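Local coordinates for probable enoyl-CoA hydratase/isomerase (Pseudomonas aeruginosa PA14, PDB 5WYB) that probably acts as a hydro-lyase of the crotonase family, whose members typically act on acyl-CoA thioesters, at the interface of chains A and B. Coordinates in Å, arbitrary orientation; residue numbers count along the deposited sequence, not the author numbering. Chains: chain A/B, Probable enoyl-CoA hydratase/isomerase.

Contact 1: the interface of chains A and B. Residues chain A 147-148, 150, 175, 177; chain B 214-215, 218-219.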
# COMPACT_ATOMS: atom_id res chain seq x y z
N ALA A 147 -6.16 11.80 -25.92
CA ALA A 147 -5.16 12.85 -25.89
C ALA A 147 -5.11 13.66 -27.18
O ALA A 147 -4.57 14.77 -27.18
CB ALA A 147 -3.78 12.25 -25.62
N ALA A 148 -5.66 13.13 -28.28
CA ALA A 148 -5.64 13.87 -29.54
C ALA A 148 -6.58 15.06 -29.50
O ALA A 148 -6.37 16.04 -30.23
CB ALA A 148 -6.01 12.94 -30.69
N GLY A 150 -7.19 16.57 -26.50
CA GLY A 150 -6.91 17.18 -25.22
C GLY A 150 -7.63 16.58 -24.04
O GLY A 150 -7.83 17.27 -23.04
N LEU A 175 -0.30 8.03 -25.43
CA LEU A 175 0.50 9.24 -25.55
C LEU A 175 0.91 9.51 -26.99
O LEU A 175 1.11 10.67 -27.38
CB LEU A 175 1.73 9.12 -24.65
CG LEU A 175 1.65 9.70 -23.24
CD1 LEU A 175 0.24 9.61 -22.64
CD2 LEU A 175 2.64 9.01 -22.34
N ASN A 177 -0.96 8.12 -29.65
CA ASN A 177 -2.18 7.99 -30.44
C ASN A 177 -2.08 6.89 -31.50
O ASN A 177 -2.80 6.93 -32.50
CB ASN A 177 -2.57 9.32 -31.09
CG ASN A 177 -4.00 9.34 -31.58
OD1 ASN A 177 -4.79 8.44 -31.27
ND2 ASN A 177 -4.35 10.36 -32.36
N GLN B 214 -0.43 15.65 -30.50
CA GLN B 214 -1.35 15.54 -29.40
C GLN B 214 -1.27 16.72 -28.46
O GLN B 214 -0.30 17.39 -28.42
CB GLN B 214 -1.07 14.31 -28.60
CG GLN B 214 -2.02 13.21 -28.91
CD GLN B 214 -1.69 12.56 -30.20
OE1 GLN B 214 -0.70 11.90 -30.30
NE2 GLN B 214 -2.53 12.74 -31.18
N SER B 215 -2.32 16.97 -27.72
CA SER B 215 -2.30 18.06 -26.76
C SER B 215 -1.16 17.85 -25.77
O SER B 215 -1.13 16.82 -25.09
CB SER B 215 -3.63 18.14 -26.03
OG SER B 215 -3.58 19.09 -24.97
N ALA B 218 -2.35 17.43 -22.26
CA ALA B 218 -2.92 16.11 -22.02
C ALA B 218 -1.82 15.08 -21.79
O ALA B 218 -1.97 14.19 -20.94
CB ALA B 218 -3.81 15.69 -23.19
N ILE B 219 -0.72 15.18 -22.53
CA ILE B 219 0.39 14.25 -22.31
C ILE B 219 0.93 14.40 -20.90
O ILE B 219 1.17 13.40 -20.20
CB ILE B 219 1.49 14.48 -23.37
CG1 ILE B 219 0.94 14.26 -24.78
CG2 ILE B 219 2.67 13.57 -23.11
CD1 ILE B 219 0.35 12.88 -25.00
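B:Gln214 and B:Ser215 lie against A:Ala147 and A:Gly150 in a subunit interface between two copies of one protein, mixed in character, with a backbone hydrogen bond set in mainly van der Waals packing. The patch probably helps hold neighbouring subunits together in the six-copy deposited assembly; because the interface is not an exact two-fold, different surfaces of the two chains meet, as expected within the trimers usual in the crotonase family. The polar link is backbone to backbone: B:Ser215 N donates to A:Ala147 O at 3.2 Å, a long but fairly straight bond, with 154° at the hydrogen. Next to it, B:Ser215 CB rests 3.5 Å from A:Gly150 CA, and the methyl of B:Ala218 comes up to the same alpha carbon.

B:Gln214 folds over the A:Ala147–A:Ala148 turn. Its CG lies 3.5 Å from A:Ala147 O, and the bend at chi2 then swings the amide towards A:Asn177. There the side chains cross at about a right angle and their amide planes stand 87° apart, with B:Gln214 OE1 3.3 Å from A:Asn177 CB. As modelled, B:Gln214 NE2 and A:Asn177 ND2 are 3.2 Å apart; two amide nitrogens do not make a hydrogen bond. Turning one amide over would pair a donor with an acceptor, but the coordinates alone do not decide this.

The apolar part is B:Ile219 against A:Leu175. With CG1 beside its backbone N (chi1 -60°), B:Ile219 points CD1 into the A:Leu175 backbone, 3.7 Å from CA and 3.3 Å from the carbonyl O, while CG2 meets A:Leu175 CG.

On chain A the site combines the 3-10 helix 146-149, the loop residue that follows it, and the loop after helix 167-174; on chain B it combines a loop with the first turn of helix 216-226.

Contact 2: the interface of chains A and B. Residues chain A 106, 156, 159, 230; chain B 225, 234-235, 237-238, 241.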
# COMPACT_ATOMS: atom_id res chain seq x y z
N ARG A 106 -16.89 -4.74 -14.50
CA ARG A 106 -15.66 -5.30 -13.99
C ARG A 106 -15.90 -6.16 -12.78
O ARG A 106 -15.24 -7.12 -12.57
CB ARG A 106 -14.66 -4.22 -13.71
CG ARG A 106 -13.55 -4.48 -12.72
CD ARG A 106 -12.56 -3.33 -12.82
NE ARG A 106 -11.62 -3.08 -11.74
CZ ARG A 106 -10.57 -2.26 -11.86
NH1 ARG A 106 -10.31 -1.65 -13.00
NH2 ARG A 106 -9.74 -2.04 -10.85
N GLY A 156 -11.14 4.28 -16.87
CA GLY A 156 -10.19 3.29 -16.40
C GLY A 156 -9.07 2.99 -17.36
O GLY A 156 -8.21 2.16 -17.03
N GLN A 159 -5.34 3.12 -16.35
CA GLN A 159 -4.90 2.08 -15.44
C GLN A 159 -5.03 0.69 -16.03
O GLN A 159 -4.14 -0.14 -15.84
CB GLN A 159 -5.70 2.14 -14.12
CG GLN A 159 -5.71 3.50 -13.45
CD GLN A 159 -4.32 4.03 -13.23
OE1 GLN A 159 -3.47 3.35 -12.67
NE2 GLN A 159 -4.07 5.24 -13.70
N ARG A 230 -4.99 -5.51 -8.26
CA ARG A 230 -5.47 -4.21 -8.70
C ARG A 230 -5.67 -3.24 -7.54
O ARG A 230 -5.64 -2.02 -7.73
CB ARG A 230 -6.77 -4.37 -9.48
CG ARG A 230 -6.60 -5.07 -10.81
CD ARG A 230 -7.94 -5.49 -11.36
NE ARG A 230 -7.97 -5.48 -12.82
CZ ARG A 230 -9.06 -5.71 -13.55
NH1 ARG A 230 -10.21 -5.98 -12.96
NH2 ARG A 230 -8.99 -5.67 -14.87
N LEU B 225 -0.43 9.36 -14.63
CA LEU B 225 -1.51 8.41 -14.41
C LEU B 225 -1.13 7.00 -14.91
O LEU B 225 -1.41 6.04 -14.28
CB LEU B 225 -2.81 8.86 -15.05
CG LEU B 225 -3.62 9.97 -14.39
CD1 LEU B 225 -4.89 10.31 -15.12
CD2 LEU B 225 -3.92 9.58 -12.97
N PRO B 234 -3.44 0.09 -9.11
CA PRO B 234 -4.16 0.87 -10.13
C PRO B 234 -5.54 1.33 -9.69
O PRO B 234 -5.98 2.41 -10.10
CB PRO B 234 -4.25 -0.11 -11.31
CG PRO B 234 -3.19 -1.11 -11.07
CD PRO B 234 -3.07 -1.25 -9.60
N ASN B 235 -6.26 0.53 -8.90
CA ASN B 235 -7.62 0.91 -8.54
C ASN B 235 -7.64 2.17 -7.68
O ASN B 235 -8.64 2.89 -7.67
CB ASN B 235 -8.31 -0.23 -7.80
CG ASN B 235 -8.55 -1.43 -8.69
OD1 ASN B 235 -8.11 -1.47 -9.83
ND2 ASN B 235 -9.27 -2.42 -8.16
N TRP B 237 -6.20 4.86 -8.21
CA TRP B 237 -6.07 6.06 -9.03
C TRP B 237 -7.32 6.39 -9.82
O TRP B 237 -7.39 7.46 -10.42
CB TRP B 237 -4.90 5.92 -10.01
CG TRP B 237 -3.62 5.56 -9.36
CD1 TRP B 237 -3.14 4.31 -9.13
CD2 TRP B 237 -2.64 6.47 -8.85
NE1 TRP B 237 -1.93 4.38 -8.51
CE2 TRP B 237 -1.60 5.70 -8.33
CE3 TRP B 237 -2.55 7.86 -8.78
CZ2 TRP B 237 -0.47 6.27 -7.74
CZ3 TRP B 237 -1.44 8.42 -8.20
CH2 TRP B 237 -0.41 7.63 -7.69
N LEU B 238 -8.30 5.49 -9.84
CA LEU B 238 -9.47 5.71 -10.70
C LEU B 238 -10.22 6.99 -10.37
O LEU B 238 -10.59 7.71 -11.31
CB LEU B 238 -10.40 4.50 -10.62
CG LEU B 238 -9.86 3.21 -11.26
CD1 LEU B 238 -10.86 2.09 -11.12
CD2 LEU B 238 -9.50 3.44 -12.73
N GLU B 241 -8.36 9.73 -11.83
CA GLU B 241 -8.42 9.73 -13.28
C GLU B 241 -9.53 10.63 -13.78
O GLU B 241 -9.32 11.50 -14.64
CB GLU B 241 -8.60 8.30 -13.79
CG GLU B 241 -8.45 8.11 -15.29
CD GLU B 241 -8.91 6.73 -15.73
OE1 GLU B 241 -10.12 6.45 -15.62
OE2 GLU B 241 -8.05 5.94 -16.18
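The backbone N of A:Gly156 donates to B:Glu241 OE1 at 2.7 Å, entering on the carboxylate's syn lone pair. B:Glu241 has CG anti to its own N (chi1 -171°), and a chain extended beyond CG carries the carboxylate out from helix 238-249 to the A:Gly156 amide; its OE2 lies 3.3 Å from A:Gly156 C.

A:Gln159, which has 80 Å² hidden by chain B, curls into a compact side chain, all three torsions of like sign and size. Its NE2 donates to B:Leu225 O at 2.8 Å, from above the carbonyl plane, 47° out of it. The A:Gln159 amide passes over B:Trp237 CB, with the amide and indole planes 25° apart; OE1 faces the indole CD1 at 3.7 Å. A:Gln159 CB packs on B:Pro234 CB, and B:Leu238 CD2 fits between A:Gln159 CG and A:Gly156 CA, 3.9 and 3.7 Å away.

Farther along, B:Asn235 N donates to A:Arg230 O at 2.9 Å, nearly straight. The B:Asn235 amide rests on A:Arg230 CB. A:Arg106 points its guanidinium edge at that amide, but it is poorly ordered and modelled too close, so this pairing is doubtful.

Together these bonds and the packing around A:Gln159 fasten the C-terminal helical segment of chain B onto chain A, and so probably stabilise the oligomer.

The C-alpha centres of contact 1 and contact 2 are about 19 Å apart, within one interface. They share helix 216-226 of chain B: B:Ala218 and B:Ile219 near its start serve contact 1, and B:Leu225 near its end serves contact 2. On chain A, the 3-10 helix 146-149 of contact 1 is followed closely in sequence by A:Gly156 and helix 157-165 of contact 2. Helix 216-226 of chain B is thus held near both ends, by mainly apolar packing at one and by shorter polar bonds at the other, which may fix its tilt against the neighbouring subunit.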